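Local coordinates for Esterase/lipase (Lactobacillus rhamnosus, PDB 4N5H), which is probably a serine esterase of the alpha/beta hydrolase fold, hydrolysing ester bonds and possibly transferring acyl groups to other acceptors, at residues 53-58 with 133-138; 64-69 with 96-101; 89-94 with 292-297; 138-143 with 175-180. The protein carries 1 engineered substitution. All blocks are in the same frame, centred on the assembly; numbering follows the deposited sequence. Where two conformers were deposited one is given.

Contact 1. Residues 53-58 with 133-138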
# COMPACT_ATOMS: atom_id res chain seq x y z
N LEU A 53 -13.58 7.59 18.01
CA LEU A 53 -13.50 6.11 18.31
C LEU A 53 -13.68 5.30 17.04
O LEU A 53 -14.24 5.79 16.04
CB LEU A 53 -14.43 5.68 19.48
CG LEU A 53 -15.90 5.98 19.27
CD1 LEU A 53 -16.59 4.91 18.41
CD2 LEU A 53 -16.66 5.96 20.57
N ASN A 54 -13.25 4.01 17.14
CA ASN A 54 -13.47 3.03 16.10
C ASN A 54 -14.32 1.92 16.70
O ASN A 54 -14.19 1.59 17.91
CB ASN A 54 -12.18 2.36 15.60
CG ASN A 54 -11.25 3.32 14.86
OD1 ASN A 54 -11.61 4.31 14.32
ND2 ASN A 54 -10.01 2.98 14.90
N LEU A 55 -15.09 1.31 15.81
CA LEU A 55 -15.87 0.09 16.11
C LEU A 55 -15.44 -1.03 15.17
O LEU A 55 -15.26 -0.86 13.96
CB LEU A 55 -17.37 0.31 15.95
CG LEU A 55 -17.94 1.55 16.71
CD1 LEU A 55 -19.40 1.72 16.46
CD2 LEU A 55 -17.66 1.44 18.20
N TYR A 56 -15.39 -2.25 15.74
CA TYR A 56 -14.89 -3.41 14.99
C TYR A 56 -15.89 -4.57 15.23
O TYR A 56 -16.45 -4.75 16.33
CB TYR A 56 -13.53 -3.90 15.50
CG TYR A 56 -12.47 -2.83 15.63
CD1 TYR A 56 -12.42 -1.98 16.72
CD2 TYR A 56 -11.44 -2.76 14.69
CE1 TYR A 56 -11.42 -1.03 16.85
CE2 TYR A 56 -10.41 -1.83 14.84
CZ TYR A 56 -10.43 -0.93 15.92
OH TYR A 56 -9.38 -0.05 16.08
N TYR A 57 -16.07 -5.38 14.19
CA TYR A 57 -17.00 -6.49 14.22
C TYR A 57 -16.51 -7.66 13.32
O TYR A 57 -15.80 -7.50 12.38
CB TYR A 57 -18.30 -6.04 13.49
CG TYR A 57 -18.89 -4.70 13.96
CD1 TYR A 57 -18.51 -3.54 13.35
CD2 TYR A 57 -19.83 -4.62 14.94
CE1 TYR A 57 -19.01 -2.34 13.70
CE2 TYR A 57 -20.38 -3.41 15.32
CZ TYR A 57 -19.95 -2.24 14.66
OH TYR A 57 -20.52 -1.03 15.01
N PRO A 58 -16.99 -8.84 13.68
CA PRO A 58 -16.72 -9.95 12.71
C PRO A 58 -17.38 -9.64 11.40
O PRO A 58 -18.44 -8.99 11.41
CB PRO A 58 -17.41 -11.15 13.42
CG PRO A 58 -18.35 -10.57 14.38
CD PRO A 58 -17.86 -9.23 14.79
N ARG A 133 -26.33 -0.84 16.63
CA ARG A 133 -25.41 -1.33 15.62
C ARG A 133 -24.66 -2.57 16.01
O ARG A 133 -23.67 -2.97 15.38
CB ARG A 133 -24.47 -0.18 15.19
CG ARG A 133 -23.46 0.21 16.19
CD ARG A 133 -22.87 1.65 15.90
NE ARG A 133 -23.90 2.66 16.10
CZ ARG A 133 -24.20 3.65 15.30
NH1 ARG A 133 -23.45 3.95 14.22
NH2 ARG A 133 -25.24 4.36 15.61
N GLY A 134 -25.17 -3.31 17.02
CA GLY A 134 -24.59 -4.59 17.34
C GLY A 134 -23.97 -4.84 18.66
O GLY A 134 -23.56 -5.99 18.96
N PHE A 135 -23.93 -3.84 19.51
CA PHE A 135 -23.31 -4.03 20.81
C PHE A 135 -24.31 -4.51 21.87
O PHE A 135 -25.30 -3.80 22.18
CB PHE A 135 -22.68 -2.71 21.32
CG PHE A 135 -21.42 -2.34 20.59
CD1 PHE A 135 -21.45 -1.90 19.26
CD2 PHE A 135 -20.16 -2.55 21.18
CE1 PHE A 135 -20.28 -1.66 18.55
CE2 PHE A 135 -19.00 -2.39 20.47
CZ PHE A 135 -19.05 -1.92 19.17
N ASP A 136 -23.97 -5.65 22.48
CA ASP A 136 -24.68 -6.12 23.65
C ASP A 136 -24.05 -5.55 24.85
O ASP A 136 -22.91 -5.96 25.22
CB ASP A 136 -24.65 -7.65 23.65
CG ASP A 136 -25.12 -8.26 24.96
OD1 ASP A 136 -25.69 -7.56 25.83
OD2 ASP A 136 -24.82 -9.45 25.08
N LEU A 137 -24.67 -4.54 25.47
CA LEU A 137 -24.10 -3.93 26.61
C LEU A 137 -24.47 -4.56 27.98
O LEU A 137 -24.10 -4.03 29.01
CB LEU A 137 -24.45 -2.46 26.60
CG LEU A 137 -23.86 -1.66 25.42
CD1 LEU A 137 -24.32 -0.19 25.52
CD2 LEU A 137 -22.31 -1.74 25.40
N ASP A 138 -25.13 -5.71 27.94
CA ASP A 138 -25.33 -6.48 29.18
C ASP A 138 -24.10 -7.29 29.54
O ASP A 138 -23.95 -7.72 30.70
CB ASP A 138 -26.55 -7.37 29.04
CG ASP A 138 -27.87 -6.58 29.05
OD1 ASP A 138 -27.89 -5.45 29.60
OD2 ASP A 138 -28.79 -7.12 28.50

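Contact 2. Residues 64-69 with 96-101. With CA (calcium ion), chain F.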
# COMPACT_ATOMS: atom_id res chain seq x y z
N ALA A 64 -27.48 -10.63 15.89
CA ALA A 64 -27.73 -9.20 15.68
C ALA A 64 -26.89 -8.39 16.70
O ALA A 64 -26.57 -7.23 16.44
CB ALA A 64 -29.21 -8.84 15.88
N THR A 65 -26.72 -8.90 17.90
CA THR A 65 -25.89 -8.24 18.91
C THR A 65 -24.86 -9.24 19.37
O THR A 65 -25.15 -10.42 19.38
CB THR A 65 -26.66 -7.59 20.10
OG1 THR A 65 -27.24 -8.57 20.95
CG2 THR A 65 -27.77 -6.68 19.49
N MET A 66 -23.68 -8.76 19.72
CA MET A 66 -22.58 -9.55 20.20
C MET A 66 -22.05 -8.96 21.51
O MET A 66 -22.17 -7.78 21.73
CB MET A 66 -21.47 -9.50 19.15
CG MET A 66 -21.97 -10.20 17.88
SD MET A 66 -20.84 -9.78 16.59
CE MET A 66 -21.43 -8.26 16.19
N PRO A 67 -21.50 -9.79 22.42
CA PRO A 67 -20.91 -9.27 23.60
C PRO A 67 -19.85 -8.19 23.27
O PRO A 67 -19.17 -8.31 22.22
CB PRO A 67 -20.33 -10.49 24.32
CG PRO A 67 -21.08 -11.65 23.71
CD PRO A 67 -21.33 -11.25 22.30
N THR A 68 -19.72 -7.25 24.17
CA THR A 68 -18.91 -6.06 23.96
C THR A 68 -17.53 -6.14 24.56
O THR A 68 -17.36 -6.55 25.73
CB THR A 68 -19.66 -4.88 24.53
OG1 THR A 68 -20.88 -4.64 23.78
CG2 THR A 68 -18.83 -3.57 24.47
N VAL A 69 -16.52 -5.65 23.82
CA VAL A 69 -15.24 -5.41 24.41
C VAL A 69 -14.96 -3.89 24.17
O VAL A 69 -15.15 -3.39 23.01
CB VAL A 69 -14.15 -6.21 23.72
CG1 VAL A 69 -12.82 -5.91 24.38
CG2 VAL A 69 -14.42 -7.73 23.80
N GLY A 96 -16.00 -13.02 17.44
CA GLY A 96 -17.40 -12.88 17.61
C GLY A 96 -17.87 -11.81 18.60
O GLY A 96 -18.88 -11.98 19.34
N TYR A 97 -17.08 -10.75 18.71
CA TYR A 97 -17.31 -9.69 19.69
C TYR A 97 -17.44 -8.35 18.95
O TYR A 97 -16.83 -8.14 17.92
CB TYR A 97 -16.15 -9.55 20.70
CG TYR A 97 -16.06 -10.79 21.57
CD1 TYR A 97 -15.38 -11.89 21.06
CD2 TYR A 97 -16.78 -10.94 22.75
CE1 TYR A 97 -15.42 -13.12 21.72
CE2 TYR A 97 -16.77 -12.17 23.47
CZ TYR A 97 -16.08 -13.23 22.94
OH TYR A 97 -16.02 -14.46 23.64
N ALA A 98 -18.26 -7.47 19.50
CA ALA A 98 -18.40 -6.09 19.05
C ALA A 98 -17.41 -5.30 19.90
O ALA A 98 -17.42 -5.31 21.13
CB ALA A 98 -19.80 -5.58 19.27
N VAL A 99 -16.48 -4.62 19.25
CA VAL A 99 -15.37 -3.97 19.96
C VAL A 99 -15.35 -2.48 19.67
O VAL A 99 -15.46 -2.00 18.51
CB VAL A 99 -14.01 -4.61 19.52
CG1 VAL A 99 -12.82 -4.04 20.22
CG2 VAL A 99 -14.08 -6.16 19.63
N MET A 100 -15.14 -1.71 20.71
CA MET A 100 -14.97 -0.29 20.60
C MET A 100 -13.62 0.08 21.16
O MET A 100 -13.20 -0.41 22.23
CB MET A 100 -16.14 0.46 21.36
CG MET A 100 -15.96 1.96 21.28
SD MET A 100 -14.93 2.84 22.48
CE MET A 100 -16.10 3.04 23.76
N GLY A 101 -12.90 0.93 20.44
CA GLY A 101 -11.66 1.52 20.97
C GLY A 101 -11.64 3.02 20.72
O GLY A 101 -11.91 3.46 19.64
CA CA F . -27.05 -10.98 21.32
O HOH W 1 -28.60 -9.80 23.07
O HOH W 2 -25.07 -11.16 22.89
O HOH W 3 -25.71 -13.02 21.19

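Contact 3. Residues 89-94 with 292-297. With IPA (isopropyl alcohol), chain D.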
# COMPACT_ATOMS: atom_id res chain seq x y z
N CYS A 89 -7.60 -5.17 18.41
CA CYS A 89 -9.06 -5.02 18.36
C CYS A 89 -9.69 -5.86 17.27
O CYS A 89 -10.74 -6.47 17.49
CB CYS A 89 -9.46 -3.57 18.24
SG CYS A 89 -9.17 -2.58 19.75
N ARG A 90 -9.11 -5.87 16.06
CA ARG A 90 -9.66 -6.73 15.00
C ARG A 90 -9.63 -8.18 15.42
O ARG A 90 -10.58 -8.96 15.15
CB ARG A 90 -8.81 -6.59 13.73
CG ARG A 90 -8.90 -5.25 13.02
CD ARG A 90 -7.78 -5.07 11.98
NE ARG A 90 -8.05 -3.85 11.23
CZ ARG A 90 -7.08 -3.01 10.74
NH1 ARG A 90 -5.79 -3.26 10.83
NH2 ARG A 90 -7.44 -1.94 10.08
N TYR A 91 -8.53 -8.60 16.05
CA TYR A 91 -8.47 -10.00 16.50
C TYR A 91 -9.65 -10.32 17.44
O TYR A 91 -10.37 -11.32 17.27
CB TYR A 91 -7.14 -10.43 17.18
CG TYR A 91 -7.26 -11.84 17.64
CD1 TYR A 91 -7.23 -12.91 16.70
CD2 TYR A 91 -7.47 -12.14 18.99
CE1 TYR A 91 -7.43 -14.20 17.12
CE2 TYR A 91 -7.68 -13.46 19.37
CZ TYR A 91 -7.68 -14.45 18.44
OH TYR A 91 -7.83 -15.78 18.82
N LEU A 92 -9.83 -9.50 18.43
CA LEU A 92 -10.93 -9.79 19.36
C LEU A 92 -12.27 -9.82 18.62
O LEU A 92 -13.08 -10.71 18.86
CB LEU A 92 -10.92 -8.78 20.50
CG LEU A 92 -9.67 -8.66 21.33
CD1 LEU A 92 -9.79 -7.53 22.34
CD2 LEU A 92 -9.36 -10.04 21.97
N ALA A 93 -12.52 -8.86 17.74
CA ALA A 93 -13.77 -8.83 16.96
C ALA A 93 -13.96 -10.09 16.11
O ALA A 93 -15.08 -10.61 16.02
CB ALA A 93 -13.81 -7.58 16.03
N SER A 94 -12.87 -10.59 15.58
CA SER A 94 -12.93 -11.77 14.71
C SER A 94 -13.43 -13.02 15.47
O SER A 94 -13.89 -13.97 14.81
CB SER A 94 -11.54 -12.09 14.07
OG SER A 94 -10.66 -12.72 15.00
N GLU A 292 -3.27 -17.63 22.86
CA GLU A 292 -3.67 -18.33 24.05
C GLU A 292 -4.13 -17.35 25.12
O GLU A 292 -5.17 -17.58 25.74
CB GLU A 292 -2.48 -19.17 24.57
CG GLU A 292 -2.82 -19.87 25.87
CD GLU A 292 -1.65 -20.67 26.43
OE1 GLU A 292 -0.93 -21.32 25.63
OE2 GLU A 292 -1.47 -20.67 27.65
N THR A 293 -3.38 -16.26 25.29
CA THR A 293 -3.69 -15.22 26.30
C THR A 293 -5.06 -14.55 26.01
O THR A 293 -5.88 -14.41 26.88
CB THR A 293 -2.55 -14.22 26.33
OG1 THR A 293 -1.36 -14.89 26.75
CG2 THR A 293 -2.86 -13.11 27.27
N ASN A 294 -5.23 -14.13 24.76
CA ASN A 294 -6.38 -13.40 24.37
C ASN A 294 -7.65 -14.25 24.41
O ASN A 294 -8.72 -13.78 24.82
CB ASN A 294 -6.12 -12.69 23.04
CG ASN A 294 -5.02 -11.60 23.17
OD1 ASN A 294 -4.82 -11.03 24.23
ND2 ASN A 294 -4.37 -11.33 22.05
N LEU A 295 -7.53 -15.49 23.92
CA LEU A 295 -8.68 -16.44 24.05
C LEU A 295 -8.94 -16.74 25.51
O LEU A 295 -10.15 -16.85 25.89
CB LEU A 295 -8.42 -17.72 23.33
CG LEU A 295 -8.40 -17.65 21.81
CD1 LEU A 295 -8.13 -18.99 21.16
CD2 LEU A 295 -9.74 -17.11 21.24
N GLU A 296 -7.91 -16.86 26.36
CA GLU A 296 -8.17 -17.12 27.76
C GLU A 296 -8.95 -15.99 28.41
O GLU A 296 -9.89 -16.17 29.20
CB GLU A 296 -6.89 -17.43 28.49
CG GLU A 296 -7.13 -17.84 29.93
CD GLU A 296 -5.93 -18.61 30.52
OE1 GLU A 296 -5.20 -19.30 29.76
OE2 GLU A 296 -5.73 -18.47 31.76
N MET A 297 -8.59 -14.77 28.07
CA MET A 297 -9.37 -13.57 28.44
C MET A 297 -10.82 -13.63 27.98
O MET A 297 -11.75 -13.38 28.80
CB MET A 297 -8.67 -12.33 27.96
CG MET A 297 -9.41 -11.04 28.28
SD MET A 297 -8.68 -9.56 27.55
CE MET A 297 -9.11 -9.78 25.78
C1 IPA D . 2.45 -21.98 25.36
C2 IPA D . 2.20 -21.70 23.87
C3 IPA D . 1.82 -22.98 23.13
O2 IPA D . 1.16 -20.71 23.75

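Contact 4. Residues 138-143 with 175-180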
# COMPACT_ATOMS: atom_id res chain seq x y z
N ASP A 138 -25.13 -5.71 27.94
CA ASP A 138 -25.33 -6.48 29.18
C ASP A 138 -24.10 -7.29 29.54
O ASP A 138 -23.95 -7.72 30.70
CB ASP A 138 -26.55 -7.37 29.04
CG ASP A 138 -27.87 -6.58 29.05
OD1 ASP A 138 -27.89 -5.45 29.60
OD2 ASP A 138 -28.79 -7.12 28.50
N HIS A 139 -23.22 -7.50 28.57
CA HIS A 139 -22.03 -8.26 28.75
C HIS A 139 -20.90 -7.44 28.17
O HIS A 139 -20.74 -7.43 26.94
CB HIS A 139 -22.13 -9.54 28.03
CG HIS A 139 -23.32 -10.38 28.44
ND1 HIS A 139 -24.42 -10.52 27.60
CD2 HIS A 139 -23.66 -11.02 29.60
CE1 HIS A 139 -25.37 -11.21 28.21
NE2 HIS A 139 -24.92 -11.58 29.39
N VAL A 140 -20.08 -6.88 29.08
CA VAL A 140 -19.05 -5.88 28.70
C VAL A 140 -17.73 -6.28 29.32
O VAL A 140 -17.56 -6.35 30.53
CB VAL A 140 -19.40 -4.46 29.07
CG1 VAL A 140 -18.30 -3.45 28.64
CG2 VAL A 140 -20.74 -4.07 28.42
N LEU A 141 -16.72 -6.43 28.46
CA LEU A 141 -15.34 -6.61 28.88
C LEU A 141 -14.59 -5.26 28.68
O LEU A 141 -14.53 -4.78 27.54
CB LEU A 141 -14.65 -7.65 28.06
CG LEU A 141 -13.13 -7.83 28.16
CD1 LEU A 141 -12.66 -7.98 29.57
CD2 LEU A 141 -12.62 -8.96 27.29
N LEU A 142 -14.07 -4.68 29.74
CA LEU A 142 -13.25 -3.48 29.70
C LEU A 142 -11.80 -3.91 29.77
O LEU A 142 -11.44 -4.68 30.71
CB LEU A 142 -13.56 -2.58 30.83
CG LEU A 142 -12.76 -1.27 30.88
CD1 LEU A 142 -13.08 -0.38 29.71
CD2 LEU A 142 -12.98 -0.56 32.19
N THR A 143 -10.96 -3.48 28.81
CA THR A 143 -9.56 -3.87 28.81
C THR A 143 -8.70 -2.71 28.46
O THR A 143 -9.17 -1.81 27.78
CB THR A 143 -9.28 -5.06 27.95
OG1 THR A 143 -7.99 -5.56 28.25
CG2 THR A 143 -9.35 -4.68 26.52
N PHE A 175 -24.44 1.01 31.90
CA PHE A 175 -24.11 -0.39 31.78
C PHE A 175 -23.00 -0.64 32.76
O PHE A 175 -22.49 0.31 33.31
CB PHE A 175 -23.79 -0.79 30.34
CG PHE A 175 -22.62 -0.06 29.69
CD1 PHE A 175 -21.29 -0.49 29.89
CD2 PHE A 175 -22.82 1.06 28.92
CE1 PHE A 175 -20.22 0.15 29.28
CE2 PHE A 175 -21.75 1.71 28.25
CZ PHE A 175 -20.44 1.24 28.42
N ASN A 176 -22.70 -1.91 33.01
CA ASN A 176 -21.69 -2.28 34.02
C ASN A 176 -20.60 -3.04 33.26
O ASN A 176 -20.84 -3.52 32.16
CB ASN A 176 -22.28 -3.27 35.03
CG ASN A 176 -23.57 -2.76 35.75
OD1 ASN A 176 -23.57 -1.72 36.41
ND2 ASN A 176 -24.69 -3.55 35.62
N PHE A 177 -19.48 -3.27 33.90
CA PHE A 177 -18.39 -4.10 33.37
C PHE A 177 -18.49 -5.50 33.95
O PHE A 177 -18.56 -5.67 35.21
CB PHE A 177 -17.04 -3.50 33.71
CG PHE A 177 -16.93 -2.05 33.34
CD1 PHE A 177 -16.61 -1.10 34.27
CD2 PHE A 177 -17.19 -1.68 32.03
CE1 PHE A 177 -16.54 0.26 33.90
CE2 PHE A 177 -17.08 -0.34 31.67
CZ PHE A 177 -16.80 0.63 32.60
N THR A 178 -18.57 -6.49 33.08
CA THR A 178 -18.58 -7.88 33.45
C THR A 178 -17.21 -8.38 33.96
O THR A 178 -17.12 -9.16 34.92
CB THR A 178 -19.05 -8.72 32.23
OG1 THR A 178 -20.28 -8.20 31.78
CG2 THR A 178 -19.21 -10.19 32.58
N LEU A 179 -16.15 -7.87 33.35
CA LEU A 179 -14.81 -8.24 33.67
C LEU A 179 -13.93 -7.03 33.28
O LEU A 179 -14.23 -6.40 32.26
CB LEU A 179 -14.38 -9.42 32.81
CG LEU A 179 -12.92 -9.90 32.94
CD1 LEU A 179 -12.46 -10.30 34.37
CD2 LEU A 179 -12.68 -11.12 32.00
N VAL A 180 -12.90 -6.78 34.02
CA VAL A 180 -11.91 -5.78 33.71
C VAL A 180 -10.56 -6.49 33.60
O VAL A 180 -9.99 -7.01 34.56
CB VAL A 180 -11.84 -4.70 34.74
CG1 VAL A 180 -10.86 -3.65 34.34
CG2 VAL A 180 -13.18 -4.03 34.95
O HOH W 4 -22.33 -7.29 33.18

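Contact 1. Residues 53-58 with 133-138
Leu55 turns toward Arg133 and Phe135 and divides its two methyls between them. CD1 meets the aliphatic part of the arginine, 3.5 Å from Arg133 CD, where the two side chains cross at about a right angle. CD2 approaches the tip of the aromatic ring and lies 3.8 Å from Phe135 CZ. The next residue, Tyr56, points to the other side of the strand, where it packs on helix 86-94 and its OH takes a weak hydrogen bond from Asn54 ND2. No hydrogen bond joins the two segments, and the fold explains why. In this alpha/beta hydrolase sheet, strand 52-58 is hydrogen-bonded to strands 35-42 and 98-102, while the short strand 135-136 pairs with strand 66-72. Strands 98-102 and 66-72 thus lie between the two in the order of pairing, and side chains make the link across them, with Phe135 resting on Ala98 of strand 98-102. Tyr57 supplies the second half. With CG anti to its carbonyl carbon (chi1 -50°), its ring reaches over to the 133-138 segment. Tyr57 CE2 comes within 3.3 Å of Arg133 O, a carbonyl that accepts a hydrogen bond from Arg61. Tyr57 OH lies in the plane of the Phe135 ring at its edge, 3.6 Å from Phe135 CE1, although the two rings meet obliquely with their planes at 70°. The same oxygen sits 3.4 Å from Arg133 CG, and its hydrogen-bond partner is Glu38. Arg133 NE is bonded to Phe129 O and NH1 to Tyr41 OH, while NH2 forms a salt bridge with Glu289 of the second subunit.

Contact 2. Residues 64-69 with 96-101
Pro67 and Val69 exchange backbone hydrogen bonds with Ala98 and Met100, and this ladder carries the contact. Pro67 O accepts from Ala98 N at 3.0 Å, with the donor tilted 23° from the carbonyl plane. Ala98 then returns a bond, its O taking Val69 N at 2.9 Å. Val69 O closes the series by accepting from Met100 N at 2.8 Å. The carbonyls have CA-H donors too: Ala98 O lies 3.3 Å from Thr68 CA. The residues in between spend their polar groups on other neighbours. Thr68 pairs through its backbone with His139 and Leu141, and its OG1 is bonded to Asp136 O, while Val99 pairs with Tyr56 of strand 52-58. Apolar groups fill in beside the ladder. Pro67 CB packs 3.9 Å from Tyr97 CD2, and Val69 CG2 lies 4.0 Å from Tyr97 CB. The CD2 side of the Tyr97 ring thus lies beside Pro67, and its OH is bonded to Asp302 and Arg299 of helix 288-311. Before the strand begins, Thr65 grips a calcium ion with both its O and its OG1; the first torsion (chi1 70°) places OG1 for this chelation, and three waters bind the same ion. Two parallel strands, 66-72 and 98-102, linked through helix 86-94 make this a beta-alpha-beta crossover of the alpha/beta hydrolase sheet.

Contact 3. Residues 89-94 with 292-297
Two helices that pack on the central sheet of the alpha/beta hydrolase fold meet here, the crossover helix 86-94 through Tyr91 and Leu92 and the long C-terminal helix 288-311 through Asn294, Leu295 and Met297. The short segments cross at -53° with their axes 11.0 Å apart, so long side chains, rather than closely approaching backbones, bridge the gap. CG of Tyr91 is anti to the backbone N (chi1 177°), and the ring beyond it extends toward helix 288-311. Its hydroxyl oxygen touches the end of a leucine, Tyr91 OH lying 3.4 Å from Leu295 CD2, and the methyl sits near the plane of the ring at its edge. The CE2 corner of the same ring lies 4.1 Å from Asn294 CB, while the asparagine's amide oxygen is turned to Asn281. Trp285 also meets the tyrosine ring. Just before Asn294, and pointing away from helix 86-94, Glu292 forms a salt bridge with Lys266 through OE2, and its OE1 accepts a hydrogen bond from an isopropyl alcohol that probably came from the crystallisation liquor. Nearer the sheet, the bend at chi3 of Met297 (72°) sets its terminal methyl against the leucine fork, where Met297 CE is 3.8 Å from Leu92 CD2.

Contact 4. Residues 138-143 with 175-180
Val140 and Leu142 pack against Phe177 in the tight part of this contact. Leu142 CD2 sits squarely over the ring in a CH-pi contact, 4.0 Å from the centroid of Phe177 and only 9° from the ring normal. Val140 CG1 approaches the same ring from its edge, in plane, at 4.0 Å from Phe177 CD2. The other valine methyl, CG2, meets Phe175, the two side chains crossing at about a right angle. Helices 112-129 and 147-158 close over this apolar cluster. On the opposite face Leu141 and Leu179 lie side by side and point the same way, with Leu141 CD1 3.9 Å from Leu179 CG. The backbone there is regular, and Leu142 N donates to Leu179 O at 3.1 Å.

Pairing loosens toward the start of both segments. Val140 O takes Thr178 N at 2.7 Å but only a weak bond from Leu179 N, and the chain at Thr178 has left the extended conformation. The threonine side chain substitutes for a backbone acceptor: Val140 N donates to Thr178 OG1 at 3.0 Å. Farther out direct contacts thin to His139 CA against Thr178 OG1, and a water adds a bridge, donating to Asp138 O and lying 2.6 Å from Thr178 OG1. His139 starts away from residues 175-180, its ring nitrogens bonded to Asp136 (ND1) and Asp309 (NE2), while Asp138 is exposed. Parallel strands 140-145 and 179-183, with helices in the chain between them, form a beta-alpha-beta arrangement at the heart of the alpha/beta hydrolase sheet; the first strand runs into a GxSxG sequence around Ser146, consistent with a nucleophile elbow.

How the contacts relate
Contacts 1, 2 and 4 belong to one sheet, whereas contact 3 joins two helices that pack on it. Chemistry follows place: contacts 2 and 4 bond parallel backbones directly, while contacts 1 and 3 rely on side chains without a hydrogen bond across. Thr68 ties contact 2 to both contact 1 and contact 4. Contact 3 touches contact 2 where Leu92 meets Val69, and contact 4 where Met297 meets Leu141. All four are mainly buried; water and calcium appear in the more open loops just before the strands of contacts 4 and 2, and contact 1 alone touches another subunit, through Arg133.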